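YaeO (Vibrio cholerae serotype O1, PDB 6JIE) inhibits Rho-dependent transcription termination, probably by dissociating the Rho hexamer, binds magnesium and resembles the RNA chaperone Hfq in structure. Local coordinates at residues A[18-23]-A[73-78]; A[46-51]-A[55-60]. One frame throughout, in Å; residues are numbered along the deposited sequence.

Contact 1 of 2, residues A[18-23]-A[73-78]; sequences LPVKLT and PHFSVI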
ATOM      1  N   LEU A  18       1.165  -1.121   6.995  1.00  8.64           N
ATOM      2  CA  LEU A  18       0.558   0.170   6.717  1.00 10.76           C
ATOM      3  C   LEU A  18       1.293   0.878   5.586  1.00 10.52           C
ATOM      4  O   LEU A  18       2.520   0.824   5.523  1.00  9.64           O
ATOM      5  CB  LEU A  18       0.593   1.050   7.959  1.00  9.18           C
ATOM      6  CG  LEU A  18      -0.255   0.587   9.143  1.00  9.86           C
ATOM      7  CD1 LEU A  18      -0.210   1.645  10.242  1.00 13.32           C
ATOM      8  CD2 LEU A  18      -1.690   0.331   8.707  1.00 11.24           C
ATOM      9  N   PRO A  19       0.569   1.589   4.715  1.00  9.29           N
ATOM     10  CA  PRO A  19       1.234   2.478   3.757  1.00  8.69           C
ATOM     11  C   PRO A  19       1.790   3.691   4.485  1.00 13.00           C
ATOM     12  O   PRO A  19       1.065   4.364   5.221  1.00 11.19           O
ATOM     13  CB  PRO A  19       0.108   2.868   2.796  1.00  8.46           C
ATOM     14  CG  PRO A  19      -1.141   2.772   3.632  1.00 12.59           C
ATOM     15  CD  PRO A  19      -0.895   1.615   4.579  1.00 13.03           C
ATOM     16  N   VAL A  20       3.084   3.965   4.284  1.00 10.34           N
ATOM     17  CA  VAL A  20       3.755   5.041   5.006  1.00  8.39           C
ATOM     18  C   VAL A  20       4.709   5.796   4.098  1.00 10.96           C
ATOM     19  O   VAL A  20       5.227   5.261   3.116  1.00 10.30           O
ATOM     20  CB  VAL A  20       4.540   4.547   6.241  1.00  8.41           C
ATOM     21  CG1 VAL A  20       3.571   3.980   7.295  1.00  9.68           C
ATOM     22  CG2 VAL A  20       5.579   3.517   5.866  1.00 10.57           C
ATOM     23  N   LYS A  21       4.923   7.058   4.454  1.00 10.64           N
ATOM     24  CA  LYS A  21       5.952   7.918   3.888  1.00  7.74           C
ATOM     25  C   LYS A  21       7.035   8.083   4.943  1.00  7.96           C
ATOM     26  O   LYS A  21       6.768   8.581   6.049  1.00  9.48           O
ATOM     27  CB  LYS A  21       5.366   9.271   3.481  1.00  8.71           C
ATOM     28  CG  LYS A  21       6.411  10.328   3.112  1.00  9.30           C
ATOM     29  CD  LYS A  21       5.721  11.684   2.960  1.00 17.98           C
ATOM     30  CE  LYS A  21       6.694  12.844   2.931  1.00 26.22           C
ATOM     31  NZ  LYS A  21       5.960  14.144   3.094  1.00 26.68           N
ATOM     32  N   LEU A  22       8.257   7.693   4.600  1.00 10.03           N
ATOM     33  CA  LEU A  22       9.382   7.793   5.518  1.00 10.71           C
ATOM     34  C   LEU A  22      10.305   8.904   5.058  1.00 12.11           C
ATOM     35  O   LEU A  22      10.668   8.968   3.879  1.00 14.59           O
ATOM     36  CB  LEU A  22      10.165   6.484   5.593  1.00  9.44           C
ATOM     37  CG  LEU A  22       9.351   5.240   5.927  1.00 11.69           C
ATOM     38  CD1 LEU A  22      10.312   4.076   6.023  1.00 10.62           C
ATOM     39  CD2 LEU A  22       8.608   5.424   7.219  1.00  9.86           C
ATOM     40  N   THR A  23      10.667   9.785   5.977  1.00 10.11           N
ATOM     41  CA  THR A  23      11.643  10.826   5.700  1.00 10.36           C
ATOM     42  C   THR A  23      12.891  10.550   6.527  1.00 13.64           C
ATOM     43  O   THR A  23      12.799  10.365   7.743  1.00 12.31           O
ATOM     44  CB  THR A  23      11.082  12.215   6.020  1.00 11.47           C
ATOM     45  OG1 THR A  23       9.824  12.406   5.349  1.00 11.89           O
ATOM     46  CG2 THR A  23      12.053  13.294   5.546  1.00 14.70           C
ATOM     47  N   PRO A  73      -6.296   4.589  13.024  1.00 21.42           N
ATOM     48  CA  PRO A  73      -6.349   5.274  14.320  1.00 23.06           C
ATOM     49  C   PRO A  73      -5.014   5.390  15.035  1.00 19.78           C
ATOM     50  O   PRO A  73      -4.985   5.900  16.160  1.00 26.48           O
ATOM     51  CB  PRO A  73      -7.309   4.386  15.121  1.00 24.27           C
ATOM     52  CG  PRO A  73      -7.015   3.028  14.601  1.00 23.33           C
ATOM     53  CD  PRO A  73      -6.842   3.219  13.119  1.00 21.48           C
ATOM     54  N   HIS A  74      -3.915   4.946  14.434  1.00 18.15           N
ATOM     55  CA  HIS A  74      -2.683   4.795  15.195  1.00 17.21           C
ATOM     56  C   HIS A  74      -1.804   6.036  15.132  1.00 16.40           C
ATOM     57  O   HIS A  74      -1.309   6.487  16.167  1.00 21.69           O
ATOM     58  CB  HIS A  74      -1.928   3.566  14.707  1.00 15.07           C
ATOM     59  CG  HIS A  74      -2.775   2.337  14.697  1.00 18.10           C
ATOM     60  ND1 HIS A  74      -3.190   1.725  15.857  1.00 23.96           N
ATOM     61  CD2 HIS A  74      -3.339   1.647  13.679  1.00 16.30           C
ATOM     62  CE1 HIS A  74      -3.951   0.688  15.555  1.00 21.48           C
ATOM     63  NE2 HIS A  74      -4.061   0.621  14.242  1.00 16.87           N
ATOM     64  N   PHE A  75      -1.605   6.596  13.940  1.00 15.63           N
ATOM     65  CA  PHE A  75      -0.796   7.799  13.821  1.00 22.03           C
ATOM     66  C   PHE A  75      -1.127   8.522  12.524  1.00 13.66           C
ATOM     67  O   PHE A  75      -1.633   7.933  11.561  1.00 12.24           O
ATOM     68  CB  PHE A  75       0.713   7.489  13.885  1.00 14.86           C
ATOM     69  CG  PHE A  75       1.186   6.505  12.848  1.00 11.99           C
ATOM     70  CD1 PHE A  75       1.598   6.940  11.594  1.00 11.74           C
ATOM     71  CD2 PHE A  75       1.250   5.150  13.139  1.00 10.97           C
ATOM     72  CE1 PHE A  75       2.046   6.037  10.648  1.00 13.37           C
ATOM     73  CE2 PHE A  75       1.692   4.242  12.203  1.00 12.37           C
ATOM     74  CZ  PHE A  75       2.099   4.688  10.950  1.00 15.49           C
ATOM     75  N   SER A  76      -0.819   9.818  12.526  1.00 13.46           N
ATOM     76  CA  SER A  76      -0.718  10.622  11.317  1.00 10.81           C
ATOM     77  C   SER A  76       0.759  10.800  10.976  1.00 11.27           C
ATOM     78  O   SER A  76       1.300  10.066  10.137  1.00 14.51           O
ATOM     79  CB  SER A  76      -1.408  11.972  11.502  1.00 17.62           C
ATOM     80  OG  SER A  76      -2.815  11.805  11.561  1.00 24.50           O
ATOM     81  N   VAL A  77       1.433  11.744  11.641  1.00 16.48           N
ATOM     82  CA  VAL A  77       2.871  11.951  11.477  1.00 12.28           C
ATOM     83  C   VAL A  77       3.568  11.700  12.807  1.00 11.99           C
ATOM     84  O   VAL A  77       3.193  12.282  13.836  1.00 16.26           O
ATOM     85  CB  VAL A  77       3.194  13.363  10.961  1.00 14.14           C
ATOM     86  CG1 VAL A  77       4.695  13.499  10.743  1.00 14.98           C
ATOM     87  CG2 VAL A  77       2.452  13.638   9.672  1.00 17.67           C
ATOM     88  N   ILE A  78       4.570  10.825  12.778  1.00 12.20           N
ATOM     89  CA  ILE A  78       5.432  10.513  13.910  1.00 15.17           C
ATOM     90  C   ILE A  78       6.786  11.131  13.620  1.00 15.63           C
ATOM     91  O   ILE A  78       7.355  10.907  12.545  1.00 13.24           O
ATOM     92  CB  ILE A  78       5.571   8.992  14.118  1.00 15.90           C
ATOM     93  CG1 ILE A  78       4.223   8.360  14.498  1.00 24.76           C
ATOM     94  CG2 ILE A  78       6.636   8.682  15.150  1.00 16.02           C
ATOM     95  CD1 ILE A  78       3.675   8.822  15.820  1.00 26.43           C
TER
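Phe-75 puts the outer end of its ring against Leu-18, just before strand 19-24, and Val-20 within it. Leu-18 supplies one methyl, CD1, which lies 3.8 Å from Phe-75 CE2 and almost as near to CZ, by the bond between these ring carbons and oblique to the ring. The two side chains approach from opposite directions. The Val-20 side chain crosses that of Phe-75 at about a right angle, and its CG1 lies 4.0 Å from Phe-75 CZ, at the ring edge near its plane. The phenyl group reaches these partners because its CG stands between the backbone N and the carbonyl carbon (chi1 57°), which turns the ring inward from a backbone that runs well clear of strand 19-24; even Leu-18 and His-74 keep their CA atoms 10.2 Å apart. Strand 63-68 lies between strands 19-24 and 77-79 in the antiparallel sheet, and the ring also touches its residues Met-66 and Ala-68. Leu-12 of helix 9-15 packs on both Leu-18 and Phe-75, which places this buried, apolar contact between helix and sheet, consistent with the Sm-like fold of Hfq, in which an N-terminal helix packs on a bent antiparallel sheet. Just before the ring, the side-chain oxygen OE1 of Gln-72 accepts hydrogen bonds from the backbone N of both His-74 and Phe-75.

Contact 2 of 2, residues A[46-51]-A[55-60]; sequences CIALRG and TWLLET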
ATOM      1  N   CYS A  46      16.719  -2.075  10.682  1.00 13.57           N
ATOM      2  CA  CYS A  46      16.084  -1.441   9.536  1.00 13.37           C
ATOM      3  C   CYS A  46      14.592  -1.726   9.539  1.00 13.17           C
ATOM      4  O   CYS A  46      14.118  -2.705  10.122  1.00 14.34           O
ATOM      5  CB  CYS A  46      16.679  -1.939   8.215  1.00 11.90           C
ATOM      6  SG  CYS A  46      18.379  -1.400   7.960  1.00 16.05           S
ATOM      7  N   ILE A  47      13.852  -0.856   8.865  1.00 13.43           N
ATOM      8  CA  ILE A  47      12.508  -1.185   8.406  1.00 10.33           C
ATOM      9  C   ILE A  47      12.601  -1.545   6.928  1.00 11.52           C
ATOM     10  O   ILE A  47      13.269  -0.853   6.154  1.00 11.13           O
ATOM     11  CB  ILE A  47      11.530  -0.024   8.642  1.00 10.83           C
ATOM     12  CG1 ILE A  47      10.170  -0.339   7.983  1.00 13.33           C
ATOM     13  CG2 ILE A  47      12.111   1.265   8.125  1.00 10.34           C
ATOM     14  CD1 ILE A  47       9.115   0.709   8.224  1.00 16.82           C
ATOM     15  N   ALA A  48      11.965  -2.649   6.542  1.00 11.42           N
ATOM     16  CA  ALA A  48      11.864  -3.017   5.140  1.00 10.48           C
ATOM     17  C   ALA A  48      10.637  -2.321   4.572  1.00 10.90           C
ATOM     18  O   ALA A  48       9.527  -2.538   5.057  1.00 12.09           O
ATOM     19  CB  ALA A  48      11.753  -4.531   4.967  1.00 14.21           C
ATOM     20  N   LEU A  49      10.847  -1.464   3.584  1.00 11.47           N
ATOM     21  CA  LEU A  49       9.780  -0.662   2.999  1.00 12.61           C
ATOM     22  C   LEU A  49       9.623  -1.088   1.549  1.00 11.45           C
ATOM     23  O   LEU A  49      10.546  -0.920   0.749  1.00 11.70           O
ATOM     24  CB  LEU A  49      10.087   0.834   3.096  1.00 10.25           C
ATOM     25  CG  LEU A  49       8.991   1.760   2.566  1.00 11.84           C
ATOM     26  CD1 LEU A  49       7.812   1.757   3.517  1.00  8.40           C
ATOM     27  CD2 LEU A  49       9.541   3.162   2.402  1.00 12.28           C
ATOM     28  N   ARG A  50       8.460  -1.634   1.211  1.00 11.88           N
ATOM     29  CA  ARG A  50       8.199  -2.080  -0.159  1.00  8.51           C
ATOM     30  C   ARG A  50       7.670  -0.894  -0.947  1.00 11.49           C
ATOM     31  O   ARG A  50       6.516  -0.493  -0.794  1.00 12.09           O
ATOM     32  CB  ARG A  50       7.221  -3.248  -0.171  1.00 12.83           C
ATOM     33  CG  ARG A  50       7.713  -4.466   0.570  1.00 21.63           C
ATOM     34  CD  ARG A  50       7.042  -5.742   0.075  1.00 31.38           C
ATOM     35  NE  ARG A  50       7.173  -6.819   1.051  1.00 27.01           N
ATOM     36  CZ  ARG A  50       8.264  -7.557   1.209  1.00 31.46           C
ATOM     37  NH1 ARG A  50       9.331  -7.342   0.449  1.00 41.33           N
ATOM     38  NH2 ARG A  50       8.287  -8.508   2.132  1.00 36.09           N
ATOM     39  N   GLY A  51       8.520  -0.314  -1.788  1.00 11.69           N
ATOM     40  CA  GLY A  51       8.128   0.796  -2.623  1.00 10.56           C
ATOM     41  C   GLY A  51       7.528   0.352  -3.943  1.00 12.71           C
ATOM     42  O   GLY A  51       7.301  -0.834  -4.200  1.00 10.91           O
ATOM     43  N   THR A  55      12.247  -2.694  -2.931  1.00 16.69           N
ATOM     44  CA  THR A  55      12.170  -2.730  -1.479  1.00 15.67           C
ATOM     45  C   THR A  55      13.474  -2.199  -0.906  1.00 14.75           C
ATOM     46  O   THR A  55      14.557  -2.590  -1.356  1.00 14.26           O
ATOM     47  CB  THR A  55      11.907  -4.152  -0.979  1.00 18.30           C
ATOM     48  OG1 THR A  55      10.642  -4.606  -1.481  1.00 23.03           O
ATOM     49  CG2 THR A  55      11.869  -4.180   0.541  1.00 14.70           C
ATOM     50  N   TRP A  56      13.362  -1.295   0.065  1.00 10.99           N
ATOM     51  CA  TRP A  56      14.511  -0.682   0.720  1.00 11.51           C
ATOM     52  C   TRP A  56      14.621  -1.176   2.154  1.00 12.87           C
ATOM     53  O   TRP A  56      13.608  -1.386   2.830  1.00 12.66           O
ATOM     54  CB  TRP A  56      14.395   0.852   0.731  1.00 12.80           C
ATOM     55  CG  TRP A  56      14.218   1.498  -0.629  1.00 13.51           C
ATOM     56  CD1 TRP A  56      15.186   1.718  -1.580  1.00 15.85           C
ATOM     57  CD2 TRP A  56      13.002   2.039  -1.164  1.00 14.62           C
ATOM     58  NE1 TRP A  56      14.637   2.354  -2.672  1.00 16.69           N
ATOM     59  CE2 TRP A  56      13.298   2.555  -2.444  1.00 19.14           C
ATOM     60  CE3 TRP A  56      11.691   2.132  -0.683  1.00 14.37           C
ATOM     61  CZ2 TRP A  56      12.333   3.154  -3.248  1.00 23.36           C
ATOM     62  CZ3 TRP A  56      10.728   2.730  -1.490  1.00 19.02           C
ATOM     63  CH2 TRP A  56      11.057   3.230  -2.758  1.00 27.16           C
ATOM     64  N   LEU A  57      15.858  -1.366   2.618  1.00 14.36           N
ATOM     65  CA  LEU A  57      16.139  -1.553   4.040  1.00 15.94           C
ATOM     66  C   LEU A  57      16.691  -0.237   4.554  1.00 12.21           C
ATOM     67  O   LEU A  57      17.853   0.098   4.291  1.00 13.99           O
ATOM     68  CB  LEU A  57      17.131  -2.683   4.296  1.00 16.34           C
ATOM     69  CG  LEU A  57      16.684  -4.079   3.886  1.00 18.39           C
ATOM     70  CD1 LEU A  57      17.712  -5.096   4.326  1.00 17.79           C
ATOM     71  CD2 LEU A  57      15.315  -4.387   4.472  1.00 21.28           C
ATOM     72  N   LEU A  58      15.857   0.490   5.289  1.00 11.59           N
ATOM     73  CA  LEU A  58      16.148   1.838   5.750  1.00 11.90           C
ATOM     74  C   LEU A  58      16.436   1.808   7.237  1.00 13.40           C
ATOM     75  O   LEU A  58      15.624   1.308   8.022  1.00 16.00           O
ATOM     76  CB  LEU A  58      14.975   2.771   5.455  1.00 11.69           C
ATOM     77  CG  LEU A  58      14.671   2.884   3.966  1.00 19.29           C
ATOM     78  CD1 LEU A  58      13.306   3.538   3.725  1.00 13.35           C
ATOM     79  CD2 LEU A  58      15.777   3.694   3.324  1.00 19.68           C
ATOM     80  N   GLU A  59      17.577   2.367   7.621  1.00 15.80           N
ATOM     81  CA  GLU A  59      18.031   2.290   9.001  1.00 14.07           C
ATOM     82  C   GLU A  59      17.097   3.066   9.911  1.00 14.76           C
ATOM     83  O   GLU A  59      16.880   4.267   9.712  1.00 14.25           O
ATOM     84  CB  GLU A  59      19.440   2.850   9.113  1.00 14.77           C
ATOM     85  CG  GLU A  59      20.504   2.045   8.415  1.00 16.61           C
ATOM     86  CD  GLU A  59      21.798   2.822   8.347  1.00 26.28           C
ATOM     87  OE1 GLU A  59      22.508   2.927   9.377  1.00 27.38           O
ATOM     88  OE2 GLU A  59      22.081   3.361   7.265  1.00 29.04           O
ATOM     89  N   THR A  60      16.579   2.397  10.940  1.00 20.53           N
ATOM     90  CA  THR A  60      15.668   3.088  11.837  1.00 13.69           C
ATOM     91  C   THR A  60      16.356   4.235  12.564  1.00 14.00           C
ATOM     92  O   THR A  60      15.704   5.250  12.834  1.00 17.22           O
ATOM     93  CB  THR A  60      15.032   2.106  12.826  1.00 16.08           C
ATOM     94  OG1 THR A  60      16.029   1.528  13.675  1.00 20.70           O
ATOM     95  CG2 THR A  60      14.269   1.010  12.074  1.00 18.61           C
TER
HETATM   96  O   HOH W   1       8.354  -3.380  -3.353  1.00 22.33           O
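Leu-49 packs its CD2 methyl against two side chains of the opposing strand, 3.9 Å from Trp-56 CE3 and 4.0 Å from Leu-58 CD1. Its CG stands opposite the backbone N (chi1 -177°), and the CD2 branch reaches both neighbours on this face. Ile-47 extends the same apolar surface through CG2, which meets Leu-58 CB, while Leu-22 of strand 19-24 covers Ile-47, Leu-49 and Leu-58. The indole reaches across to Gly-51, whose CA lies 3.4 Å from Trp-56 CZ3, obliquely to the ring. Tyr-30 meets the indole edge-to-face.

Between the side chains, the backbones are joined by four hydrogen bonds. Leu-49 and Trp-56 exchange two, as do Ile-47 and Leu-58; Leu-58 N to Ile-47 O is nearly straight at 175°. On the other face, Ala-48 CB touches Leu-57 CD2 at 3.6 Å. At the far end, Cys-46 CB lies by Leu-57 CB. Farther out, Arg-50 and Thr-55 run side by side in the same direction. Thr-55 OG1 lies at the edge of the guanidinium, 3.6 Å from Arg-50 NH1, without hydrogen bonding to it; Arg-50 NE bonds the hydroxyl of Tyr-7 of the second subunit. One water spans the mouth of the turn: it donates to Gly-51 O and bonds Thr-55 OG1, at 3.2 Å.

Alternating hydrogen-bonded and non-hydrogen-bonded pairs make this an antiparallel beta hairpin, whose face carrying Ile-47, Leu-49, Trp-56 and Leu-58 packs on strand 19-24 and Tyr-30. Glu-52, in its connecting loop, and Asp-61, just beyond strand 55-59, have been seen to bind magnesium in a structure of this protein, although neither holds an ion in this chain; the Glu-59 side chain lies about 5 Å from a bound magnesium.

In the fold
Contact 1 is a small, wholly buried meeting of side chains between the loop leading into strand 77-79 and the beginning of strand 19-24, with strand 63-68 between these two strands, whereas contact 2 joins neighbouring strands through their backbones and extends from the core to the surface. Their chemistry differs accordingly: apolar contacts alone in the first, and in the second backbone hydrogen bonds, a hydrophobic face and a polar, water-bridged end. They lie on opposite sides of the chain's centre, with centres about 14 Å apart, yet strand 19-24 links them. Val-20 CG2 meets Leu-49 CD1 at 3.7 Å, and Leu-22 CD1 reaches Leu-58 CD1 at 3.8 Å, packing the two sheets together.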